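Local coordinates for protein putative laminarinase (Phanerochaete chrysosporium, PDB 2W39) that probably hydrolyses beta-glucans such as laminarin and lichenin, acting as an extracellular family 16 glycoside hydrolase built on a beta sandwich, at residues N43-S48 / N70-R75; F87-M92 / A287-A292; A136-P141 / N153-N158; A142-T147 / F230-N235. One frame throughout, in Å; residues are numbered along the deposited sequence.

Following the chain from the N terminus, interaction 1 is the first to close: 70-75 comes back to 43-48, bringing together residues from the two sheets of the beta sandwich. Interaction 2 then opens at 87-92 and closes only at 287-292, near the C terminus, joining two strands of the antiparallel sheet. Within that long span lie interactions 3 and 4, which cross: 136-141 and 142-147 follow directly on each other, 153-158 closes interaction 3, and 230-235 closes interaction 4. The two touch, with centres about 12 Å apart, and tie surface loops to strand 229-232 on the other side of the chain's centre from interactions 1 and 2.

Interaction 1. Residues N43-S48 / N70-R75; sequences NLTYAS and NSVRIR. With NAG (2-acetamido-2-deoxy-beta-D-glucopyranose), chain C.
Leu44 and Thr45 meet Asn70 and Val72 in a small, buried packing contact between the two sheets of the beta sandwich: strand 45-48 belongs to the antiparallel sheet, strand 69-76 to the mixed one. No hydrogen bond crosses it. At one end, Leu44 sends its CD1 methyl onto Asn70 CB at 3.5 Å, the two side chains crossing at about a right angle. Leu44 CB also lies 4.2 Å from Val72 CG1. Thr45 approaches the same methyl through its hydroxyl, OG1 lying 3.7 Å from Val72 CG1. The polar ends are served elsewhere: Thr45 OG1 is hydrogen-bonded to His20 NE2, and Asn70 OD1 accepts from Asn32. Strand 51-55 adds Leu54, which touches both Thr45 and Val72.

Just before the strand, Asn43 leaves the preceding helix with positive phi in a Schellman motif and carries the N-linked glycan, its ND2 bonded to NAG C1 at 1.4 Å. Tyr46, with CG anti to its backbone N (chi1 175°), lays one ring face beneath this sugar; NAG C5 sits over the ring centre, 3.7 Å above the plane. Arg55 hydrogen-bonds both the sugar and Asn43 O. The chemistry implies a division of labour: between the two segments the sheets meet by van der Waals packing, with a polar tie added by Thr45 and His20, while covalent, aromatic and polar contacts hold the first sugar against the protein.

Interaction 2. Residues F87-M92 / A287-A292; sequences FDVRHM and AYWDIA
Val89 and Ile291 form an antiparallel non-hydrogen-bonded pair, and one residue later the register slips so that Arg90 and His91 both face Asp290. Asp290 O takes both amides, Arg90 N at 2.8 Å and His91 N at 3.2 Å, while Asp290 N returns a bond to His91 O.

The side chains build on this irregularity. Arg90 runs extended from CG to NE and gives NH1 to Asp290 OD1 at 2.8 Å, a salt bridge in which the oxygen uses its syn lone pair and lies in the guanidinium plane. Ala292 CB covers one face of that guanidinium, over its centre. Arg90 NH2 is hydrogen-bonded to Asp50 O. On the same side of the sheet, His91 has CG anti to its backbone N (chi1 -165°), and its ring lies over Tyr288 in an offset stack, planes 3° apart and centroids 3.7 Å apart. Its rotation is further fixed by ND1, which donates to Tyr288 O at 2.8 Å almost in the ring plane. Toward the interior, Met92 CB makes a CH-pi contact over the six-membered ring of Trp289, offset toward the rim, while Val89 CG1 meets the ring at its edge, 3.9 Å from CE3. Trp289 NE1 is hydrogen-bonded to Asn250 O on the facing sheet. Arg90 and His91 against Asp290 make a classic beta bulge, here where the chain turns a corner in the family 16 beta sandwich.

Interaction 3. Residues A136-P141 / N153-N158; sequences ANCAMP and NNCDVN
Cys138 and Asn153 offer their carbonyls to Cys155 N and Met140 N, each at 2.8 Å, and these two bonds enclose a single backbone bridge between Ala139 and Asn154. The segments run in opposite directions, 173° apart, in a disulfide-bonded loop region that leads through an Asx turn to the N-cap of helix 157-160. Beside the bridge two disulfides lie close together: Cys138 is bonded to Cys236 and Cys155 to Cys165. Across the contact Cys138 SG and Cys155 SG are merely packed, 3.7 Å apart. Met140, bent at chi2 and chi3, brings its CE methyl to 3.8 Å from Cys155 SG, so two cysteine sulfurs and the end of Met140 pack together on this side. Next along, Asn153 lies against Met140, its CB 3.4 Å from Met140 O; its OD1 accepts from Arg144 NH1.

Further out, Asn154 closes the Asx turn, with OD1 accepting from Asp156 N, while its ND2 donates to Thr159 OG1. Asp156 then occupies the N-cap. Its CG is anti to the backbone N (chi1 173°), and the carboxylate lies against Ala136, with CG 3.5 Å from Ala136 CA. Asp156 OD2 is also hydrogen-bonded to Thr159 OG1.

Two waters complete the outer layer by bridging backbone amides to these turn-forming side chains. One accepts from Cys138 N and donates to Asn154 OD1; the other accepts from Asn137 N and donates to Asp156 OD2 at 2.7 Å. The capping bond itself, Asn158 N to Asp156 OD1, reaches the oxygen from above the carboxylate plane, 68° out of it.

Interaction 4. Residues A142-T147 / F230-N235; sequences ASRTMT and FFPNTN
Arg144 grips the backbone of Phe230 side-on: NE donates to Phe230 O at 2.8 Å and NH2 to the same oxygen at 3.1 Å. This pins the loop between strands 138-139 and 149-152 to strand 229-232, which belongs to the antiparallel sheet of the beta sandwich. The NE bond is the straighter, at 161°, and the oxygen lies near the guanidinium plane, though both donors are tilted from the plane of the carbonyl. The chain bends at chi2 (-85°), while CG already lies against the Phe230 ring. The remaining nitrogen, NH1, is hydrogen-bonded to Pro141 O and to Asn153 OD1, so all three nitrogens have acceptors.

A weak hydrogen bond runs beside this pair, from Phe230 N to Met146 SD at 3.5 Å; Met146 thus meets the amide and Arg144 the carbonyl of one residue.

Packing surrounds the polar centre. The Phe230 ring brings CD1 to 3.6 Å from Arg144 CG and 3.3 Å from Thr145 O. Pro232 lies close to the same stem, its CD 4.0 Å from Arg144 CG, while Phe231 reaches the NH2 end of the guanidinium with CD2 and CE2, the two planes 52° apart. Val167 of strand 165-168 touches Arg144, Met146 and Phe231. Met146 extends straight beyond CG and ends with its CE methyl over the centre of the Arg144 guanidinium, 3.6 Å above the plane.

Interaction 1. Residues N43-S48 / N70-R75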
# COMPACT_ATOMS: atom_id res chain seq x y z
N ASN A 43 5.52 -2.31 -21.01
CA ASN A 43 4.60 -1.22 -20.62
C ASN A 43 3.78 -1.54 -19.38
O ASN A 43 2.63 -1.11 -19.24
CB ASN A 43 3.73 -0.76 -21.79
CG ASN A 43 3.26 0.69 -21.65
OD1 ASN A 43 3.89 1.51 -20.98
ND2 ASN A 43 2.13 1.00 -22.31
N LEU A 44 4.40 -2.29 -18.47
CA LEU A 44 3.80 -2.52 -17.16
C LEU A 44 4.13 -1.40 -16.19
O LEU A 44 3.42 -1.19 -15.20
CB LEU A 44 4.25 -3.86 -16.60
CG LEU A 44 3.91 -5.04 -17.52
CD1 LEU A 44 4.42 -6.32 -16.92
CD2 LEU A 44 2.40 -5.14 -17.80
N THR A 45 5.22 -0.70 -16.46
CA THR A 45 5.54 0.54 -15.77
C THR A 45 5.64 1.61 -16.84
O THR A 45 6.31 1.40 -17.87
CB THR A 45 6.86 0.42 -15.01
OG1 THR A 45 6.67 -0.54 -13.97
CG2 THR A 45 7.33 1.76 -14.40
N TYR A 46 4.99 2.74 -16.59
CA TYR A 46 4.99 3.87 -17.51
C TYR A 46 5.21 5.08 -16.62
O TYR A 46 4.44 5.30 -15.70
CB TYR A 46 3.64 3.92 -18.23
CG TYR A 46 3.46 5.11 -19.14
CD1 TYR A 46 3.99 5.11 -20.42
CD2 TYR A 46 2.73 6.22 -18.72
CE1 TYR A 46 3.83 6.19 -21.27
CE2 TYR A 46 2.55 7.31 -19.57
CZ TYR A 46 3.11 7.28 -20.84
OH TYR A 46 2.95 8.35 -21.70
N ALA A 47 6.27 5.85 -16.87
CA ALA A 47 6.70 6.90 -15.90
C ALA A 47 7.16 8.12 -16.66
O ALA A 47 8.35 8.22 -17.05
CB ALA A 47 7.80 6.38 -14.97
N SER A 48 6.23 9.06 -16.87
CA SER A 48 6.45 10.23 -17.73
C SER A 48 5.44 11.36 -17.46
O SER A 48 4.26 11.11 -17.15
CB SER A 48 6.38 9.81 -19.20
OG SER A 48 6.90 10.82 -20.05
N ASN A 70 2.19 -11.20 -15.09
CA ASN A 70 3.24 -10.20 -14.92
C ASN A 70 2.71 -8.97 -14.20
O ASN A 70 1.61 -8.47 -14.48
CB ASN A 70 3.81 -9.75 -16.26
CG ASN A 70 4.66 -10.82 -16.94
OD1 ASN A 70 5.10 -11.78 -16.33
ND2 ASN A 70 4.91 -10.60 -18.24
N SER A 71 3.51 -8.49 -13.25
CA SER A 71 3.18 -7.31 -12.46
C SER A 71 4.48 -6.74 -11.91
O SER A 71 5.57 -7.23 -12.24
CB SER A 71 2.21 -7.70 -11.35
OG SER A 71 1.66 -6.53 -10.75
N VAL A 72 4.35 -5.72 -11.07
CA VAL A 72 5.51 -5.03 -10.55
C VAL A 72 5.40 -4.78 -9.05
O VAL A 72 4.30 -4.62 -8.49
CB VAL A 72 5.79 -3.70 -11.30
CG1 VAL A 72 6.08 -3.95 -12.79
CG2 VAL A 72 4.67 -2.70 -11.12
N ARG A 73 6.58 -4.72 -8.41
CA ARG A 73 6.76 -4.40 -7.00
C ARG A 73 7.96 -3.46 -6.96
O ARG A 73 9.09 -3.89 -7.21
CB ARG A 73 7.01 -5.68 -6.21
CG ARG A 73 7.42 -5.45 -4.75
CD ARG A 73 7.30 -6.71 -3.96
NE ARG A 73 8.00 -6.63 -2.68
CZ ARG A 73 7.68 -7.34 -1.60
NH1 ARG A 73 6.57 -8.07 -1.56
NH2 ARG A 73 8.44 -7.26 -0.51
N ILE A 74 7.71 -2.18 -6.73
CA ILE A 74 8.78 -1.21 -6.72
C ILE A 74 9.14 -0.82 -5.31
O ILE A 74 8.27 -0.77 -4.43
CB ILE A 74 8.47 0.03 -7.63
CG1 ILE A 74 7.33 0.93 -7.10
CG2 ILE A 74 8.22 -0.42 -9.09
CD1 ILE A 74 7.26 2.29 -7.79
N ARG A 75 10.41 -0.55 -5.07
CA ARG A 75 10.92 -0.31 -3.74
C ARG A 75 11.85 0.91 -3.77
O ARG A 75 12.77 0.99 -4.60
CB ARG A 75 11.72 -1.53 -3.27
CG ARG A 75 12.26 -1.38 -1.85
CD ARG A 75 13.08 -2.57 -1.42
NE ARG A 75 14.36 -2.63 -2.12
CZ ARG A 75 15.25 -3.61 -1.97
NH1 ARG A 75 14.97 -4.64 -1.19
NH2 ARG A 75 16.41 -3.55 -2.61
C1 NAG C . 1.76 2.40 -22.30
C2 NAG C . 1.13 2.73 -23.66
C3 NAG C . 0.41 4.08 -23.66
C4 NAG C . -0.44 4.28 -22.42
C5 NAG C . 0.39 4.00 -21.17
C6 NAG C . -0.40 4.24 -19.88
C7 NAG C . 2.17 2.12 -25.84
C8 NAG C . 3.33 2.42 -26.74
N2 NAG C . 2.18 2.77 -24.68
O3 NAG C . -0.39 4.23 -24.81
O4 NAG C . -0.92 5.61 -22.38
O5 NAG C . 0.84 2.65 -21.24
O6 NAG C . -1.50 3.36 -19.78
O7 NAG C . 1.30 1.33 -26.20

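Interaction 2. Residues F87-M92 / A287-A292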
# COMPACT_ATOMS: atom_id res chain seq x y z
N PHE A 87 1.17 10.21 -0.56
CA PHE A 87 0.87 9.52 -1.81
C PHE A 87 -0.36 10.18 -2.44
O PHE A 87 -1.43 10.14 -1.85
CB PHE A 87 0.56 8.02 -1.57
CG PHE A 87 1.66 7.24 -0.90
CD1 PHE A 87 2.44 6.35 -1.62
CD2 PHE A 87 1.91 7.39 0.46
CE1 PHE A 87 3.46 5.62 -1.00
CE2 PHE A 87 2.94 6.66 1.09
CZ PHE A 87 3.72 5.79 0.36
N ASP A 88 -0.17 10.78 -3.61
CA ASP A 88 -1.27 11.40 -4.37
C ASP A 88 -1.64 10.38 -5.44
O ASP A 88 -0.90 10.21 -6.41
CB ASP A 88 -0.83 12.75 -4.95
CG ASP A 88 -1.92 13.46 -5.71
OD1 ASP A 88 -3.00 12.89 -5.92
OD2 ASP A 88 -1.67 14.60 -6.13
N VAL A 89 -2.75 9.68 -5.24
CA VAL A 89 -3.08 8.48 -6.01
C VAL A 89 -4.38 8.70 -6.78
O VAL A 89 -5.44 8.91 -6.19
CB VAL A 89 -3.24 7.26 -5.09
CG1 VAL A 89 -3.57 6.03 -5.92
CG2 VAL A 89 -1.97 7.03 -4.24
N ARG A 90 -4.29 8.67 -8.11
CA ARG A 90 -5.46 8.85 -8.97
C ARG A 90 -6.28 7.56 -9.08
O ARG A 90 -7.50 7.62 -9.25
CB ARG A 90 -5.03 9.30 -10.38
CG ARG A 90 -4.25 10.61 -10.37
CD ARG A 90 -4.09 11.12 -11.81
NE ARG A 90 -3.22 12.30 -11.91
CZ ARG A 90 -1.94 12.28 -12.29
NH1 ARG A 90 -1.33 11.14 -12.58
NH2 ARG A 90 -1.27 13.42 -12.37
N HIS A 91 -5.61 6.40 -9.05
CA HIS A 91 -6.24 5.11 -9.32
C HIS A 91 -5.42 4.04 -8.62
O HIS A 91 -4.19 4.13 -8.59
CB HIS A 91 -6.25 4.86 -10.83
CG HIS A 91 -7.17 3.77 -11.29
ND1 HIS A 91 -6.79 2.44 -11.34
CD2 HIS A 91 -8.43 3.82 -11.78
CE1 HIS A 91 -7.78 1.72 -11.85
NE2 HIS A 91 -8.79 2.53 -12.11
N MET A 92 -6.09 3.04 -8.06
CA MET A 92 -5.40 1.86 -7.53
C MET A 92 -5.94 0.62 -8.25
O MET A 92 -7.03 0.65 -8.83
CB MET A 92 -5.59 1.71 -6.02
CG MET A 92 -6.99 1.27 -5.59
SD MET A 92 -7.11 0.80 -3.84
CE MET A 92 -6.87 2.40 -3.03
N ALA A 287 -6.47 -3.07 -13.47
CA ALA A 287 -5.57 -3.44 -12.38
C ALA A 287 -4.28 -2.62 -12.49
O ALA A 287 -3.21 -3.15 -12.77
CB ALA A 287 -5.29 -4.93 -12.42
N TYR A 288 -4.42 -1.31 -12.27
CA TYR A 288 -3.29 -0.39 -12.34
C TYR A 288 -3.32 0.64 -11.24
O TYR A 288 -4.39 1.09 -10.80
CB TYR A 288 -3.20 0.32 -13.72
CG TYR A 288 -4.32 1.28 -14.06
CD1 TYR A 288 -4.21 2.65 -13.80
CD2 TYR A 288 -5.48 0.82 -14.68
CE1 TYR A 288 -5.24 3.53 -14.14
CE2 TYR A 288 -6.51 1.69 -15.01
CZ TYR A 288 -6.38 3.03 -14.73
OH TYR A 288 -7.40 3.90 -15.05
N TRP A 289 -2.12 1.00 -10.79
CA TRP A 289 -1.91 2.23 -10.03
C TRP A 289 -1.69 3.36 -11.02
O TRP A 289 -0.97 3.19 -12.01
CB TRP A 289 -0.62 2.11 -9.21
CG TRP A 289 -0.64 1.16 -8.05
CD1 TRP A 289 -0.14 -0.11 -8.01
CD2 TRP A 289 -1.11 1.45 -6.73
NE1 TRP A 289 -0.31 -0.65 -6.74
CE2 TRP A 289 -0.88 0.30 -5.94
CE3 TRP A 289 -1.71 2.58 -6.14
CZ2 TRP A 289 -1.22 0.25 -4.58
CZ3 TRP A 289 -2.06 2.51 -4.79
CH2 TRP A 289 -1.81 1.36 -4.03
N ASP A 290 -2.27 4.53 -10.74
CA ASP A 290 -1.93 5.78 -11.43
C ASP A 290 -1.61 6.74 -10.30
O ASP A 290 -2.50 7.11 -9.51
CB ASP A 290 -3.10 6.27 -12.30
CG ASP A 290 -2.85 7.62 -12.96
OD1 ASP A 290 -1.97 8.37 -12.52
OD2 ASP A 290 -3.57 7.94 -13.93
N ILE A 291 -0.33 7.08 -10.18
CA ILE A 291 0.18 7.88 -9.07
C ILE A 291 0.67 9.22 -9.62
O ILE A 291 1.47 9.26 -10.57
CB ILE A 291 1.28 7.10 -8.34
CG1 ILE A 291 0.64 5.90 -7.62
CG2 ILE A 291 2.03 8.00 -7.35
CD1 ILE A 291 1.61 4.80 -7.21
N ALA A 292 0.16 10.30 -9.04
CA ALA A 292 0.55 11.66 -9.42
C ALA A 292 1.87 12.07 -8.78
O ALA A 292 2.69 12.76 -9.42
CB ALA A 292 -0.56 12.65 -9.05

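Interaction 3. Residues A136-P141 / N153-N158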
# COMPACT_ATOMS: atom_id res chain seq x y z
N ALA A 136 7.65 -9.17 18.90
CA ALA A 136 6.99 -9.31 20.19
C ALA A 136 6.81 -8.01 20.95
O ALA A 136 7.61 -7.07 20.81
CB ALA A 136 7.77 -10.29 21.05
N ASN A 137 5.74 -7.98 21.74
CA ASN A 137 5.48 -6.90 22.69
C ASN A 137 5.19 -5.58 21.98
O ASN A 137 5.92 -4.60 22.12
CB ASN A 137 6.61 -6.76 23.72
CG ASN A 137 6.25 -5.84 24.86
OD1 ASN A 137 5.09 -5.75 25.25
ND2 ASN A 137 7.25 -5.15 25.40
N CYS A 138 4.11 -5.59 21.20
CA CYS A 138 3.62 -4.39 20.56
C CYS A 138 2.12 -4.57 20.37
O CYS A 138 1.68 -5.34 19.51
CB CYS A 138 4.34 -4.15 19.24
SG CYS A 138 3.76 -2.69 18.35
N ALA A 139 1.34 -3.83 21.15
CA ALA A 139 -0.12 -3.86 21.08
C ALA A 139 -0.65 -2.42 21.06
O ALA A 139 0.12 -1.48 21.26
CB ALA A 139 -0.72 -4.65 22.25
N MET A 140 -1.96 -2.30 20.84
CA MET A 140 -2.62 -1.01 20.70
C MET A 140 -3.77 -0.93 21.70
O MET A 140 -4.44 -1.94 21.97
CB MET A 140 -3.16 -0.83 19.28
CG MET A 140 -2.06 -0.75 18.23
SD MET A 140 -1.05 0.74 18.49
CE MET A 140 0.62 0.15 18.17
N PRO A 141 -4.03 0.27 22.24
CA PRO A 141 -5.13 0.41 23.19
C PRO A 141 -6.47 0.27 22.50
O PRO A 141 -6.60 0.55 21.31
CB PRO A 141 -4.94 1.82 23.77
CG PRO A 141 -4.01 2.52 22.90
CD PRO A 141 -3.30 1.53 22.03
N ASN A 153 -5.80 -5.68 17.82
CA ASN A 153 -4.93 -4.76 18.55
C ASN A 153 -3.60 -5.35 19.00
O ASN A 153 -2.89 -4.72 19.77
CB ASN A 153 -5.69 -4.09 19.70
CG ASN A 153 -6.66 -3.03 19.20
OD1 ASN A 153 -6.35 -2.29 18.27
ND2 ASN A 153 -7.81 -2.94 19.83
N ASN A 154 -3.27 -6.55 18.54
CA ASN A 154 -1.95 -7.11 18.79
C ASN A 154 -1.16 -7.07 17.50
O ASN A 154 -1.56 -7.69 16.53
CB ASN A 154 -2.08 -8.54 19.30
CG ASN A 154 -0.75 -9.20 19.55
OD1 ASN A 154 0.31 -8.56 19.53
ND2 ASN A 154 -0.78 -10.51 19.81
N CYS A 155 -0.05 -6.32 17.48
CA CYS A 155 0.73 -6.13 16.24
C CYS A 155 1.76 -7.23 16.00
O CYS A 155 2.30 -7.32 14.90
CB CYS A 155 1.48 -4.79 16.26
SG CYS A 155 0.51 -3.35 16.76
N ASP A 156 2.05 -8.02 17.03
CA ASP A 156 3.09 -9.05 16.98
C ASP A 156 2.65 -10.19 16.10
O ASP A 156 1.73 -10.94 16.45
CB ASP A 156 3.34 -9.56 18.41
CG ASP A 156 4.27 -10.76 18.48
OD1 ASP A 156 5.06 -10.98 17.53
OD2 ASP A 156 4.21 -11.47 19.51
N VAL A 157 3.35 -10.37 14.98
CA VAL A 157 2.93 -11.39 14.01
C VAL A 157 3.06 -12.82 14.56
O VAL A 157 2.38 -13.74 14.08
CB VAL A 157 3.69 -11.28 12.68
CG1 VAL A 157 3.52 -9.89 12.08
CG2 VAL A 157 5.16 -11.57 12.88
N ASN A 158 3.92 -12.99 15.56
CA ASN A 158 4.20 -14.29 16.18
C ASN A 158 3.06 -14.79 17.07
O ASN A 158 2.98 -15.99 17.38
CB ASN A 158 5.50 -14.19 17.00
CG ASN A 158 6.70 -13.72 16.17
OD1 ASN A 158 7.28 -12.65 16.42
ND2 ASN A 158 7.07 -14.52 15.18
O HOH W 1 3.87 -10.10 21.84
O HOH W 2 2.28 -7.89 21.46

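Interaction 4. Residues A142-T147 / F230-N235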
# COMPACT_ATOMS: atom_id res chain seq x y z
N ALA A 142 -7.47 -0.16 23.26
CA ALA A 142 -8.80 -0.38 22.70
C ALA A 142 -9.42 0.91 22.14
O ALA A 142 -10.13 0.88 21.14
CB ALA A 142 -9.72 -0.99 23.75
N SER A 143 -9.12 2.03 22.80
CA SER A 143 -9.65 3.32 22.40
C SER A 143 -8.51 4.30 22.21
O SER A 143 -7.70 4.49 23.11
CB SER A 143 -10.64 3.84 23.46
OG SER A 143 -11.21 5.08 23.07
N ARG A 144 -8.44 4.92 21.03
CA ARG A 144 -7.54 6.03 20.79
C ARG A 144 -8.09 6.88 19.67
O ARG A 144 -8.91 6.44 18.87
CB ARG A 144 -6.10 5.53 20.51
CG ARG A 144 -5.87 4.84 19.16
CD ARG A 144 -6.19 3.36 19.16
NE ARG A 144 -5.56 2.75 17.98
CZ ARG A 144 -5.67 1.48 17.61
NH1 ARG A 144 -6.37 0.61 18.35
NH2 ARG A 144 -5.06 1.08 16.50
N THR A 145 -7.64 8.12 19.62
CA THR A 145 -8.24 9.10 18.74
C THR A 145 -7.87 8.89 17.27
O THR A 145 -6.73 9.10 16.85
CB THR A 145 -7.91 10.51 19.24
OG1 THR A 145 -8.60 10.69 20.48
CG2 THR A 145 -8.38 11.57 18.28
N MET A 146 -8.89 8.50 16.50
CA MET A 146 -8.75 8.27 15.06
C MET A 146 -10.15 8.16 14.49
O MET A 146 -11.11 7.96 15.25
CB MET A 146 -7.96 6.98 14.79
CG MET A 146 -8.63 5.72 15.31
SD MET A 146 -7.47 4.36 15.24
CE MET A 146 -8.50 3.02 15.84
N THR A 147 -10.29 8.30 13.18
CA THR A 147 -11.61 8.17 12.56
C THR A 147 -11.96 6.74 12.14
O THR A 147 -13.13 6.41 11.96
CB THR A 147 -11.77 9.09 11.35
OG1 THR A 147 -10.88 8.61 10.34
CG2 THR A 147 -11.45 10.54 11.69
N PHE A 230 -4.47 5.51 13.92
CA PHE A 230 -3.51 5.97 14.93
C PHE A 230 -2.98 4.75 15.65
O PHE A 230 -3.74 3.90 16.15
CB PHE A 230 -4.26 6.89 15.91
CG PHE A 230 -3.42 7.52 17.02
CD1 PHE A 230 -4.03 7.83 18.23
CD2 PHE A 230 -2.07 7.85 16.87
CE1 PHE A 230 -3.33 8.45 19.25
CE2 PHE A 230 -1.36 8.47 17.89
CZ PHE A 230 -2.01 8.77 19.09
N PHE A 231 -1.66 4.69 15.71
CA PHE A 231 -0.92 3.63 16.39
C PHE A 231 -0.02 4.32 17.42
O PHE A 231 1.13 4.64 17.14
CB PHE A 231 -0.10 2.82 15.39
CG PHE A 231 -0.95 2.15 14.36
CD1 PHE A 231 -1.05 2.68 13.06
CD2 PHE A 231 -1.66 0.99 14.66
CE1 PHE A 231 -1.85 2.04 12.11
CE2 PHE A 231 -2.46 0.35 13.70
CZ PHE A 231 -2.55 0.88 12.42
N PRO A 232 -0.57 4.60 18.62
CA PRO A 232 0.22 5.28 19.65
C PRO A 232 1.20 4.31 20.30
O PRO A 232 1.17 3.09 20.05
CB PRO A 232 -0.85 5.71 20.65
CG PRO A 232 -1.90 4.68 20.51
CD PRO A 232 -1.95 4.34 19.04
N ASN A 233 2.06 4.84 21.17
CA ASN A 233 3.03 4.01 21.87
C ASN A 233 2.60 3.53 23.24
O ASN A 233 3.41 2.96 23.98
CB ASN A 233 4.40 4.71 21.92
CG ASN A 233 4.42 5.93 22.83
OD1 ASN A 233 3.39 6.36 23.35
ND2 ASN A 233 5.60 6.51 23.02
N THR A 234 1.32 3.69 23.56
CA THR A 234 0.79 3.30 24.86
C THR A 234 1.25 1.91 25.30
O THR A 234 1.63 1.70 26.46
CB THR A 234 -0.73 3.33 24.79
OG1 THR A 234 -1.13 4.59 24.25
CG2 THR A 234 -1.38 3.14 26.16
N ASN A 235 1.14 0.96 24.37
CA ASN A 235 1.47 -0.44 24.61
C ASN A 235 2.45 -0.99 23.57
O ASN A 235 2.50 -2.20 23.31
CB ASN A 235 0.19 -1.27 24.60
CG ASN A 235 -0.85 -0.78 25.60
OD1 ASN A 235 -1.83 -0.13 25.23
ND2 ASN A 235 -0.63 -1.10 26.87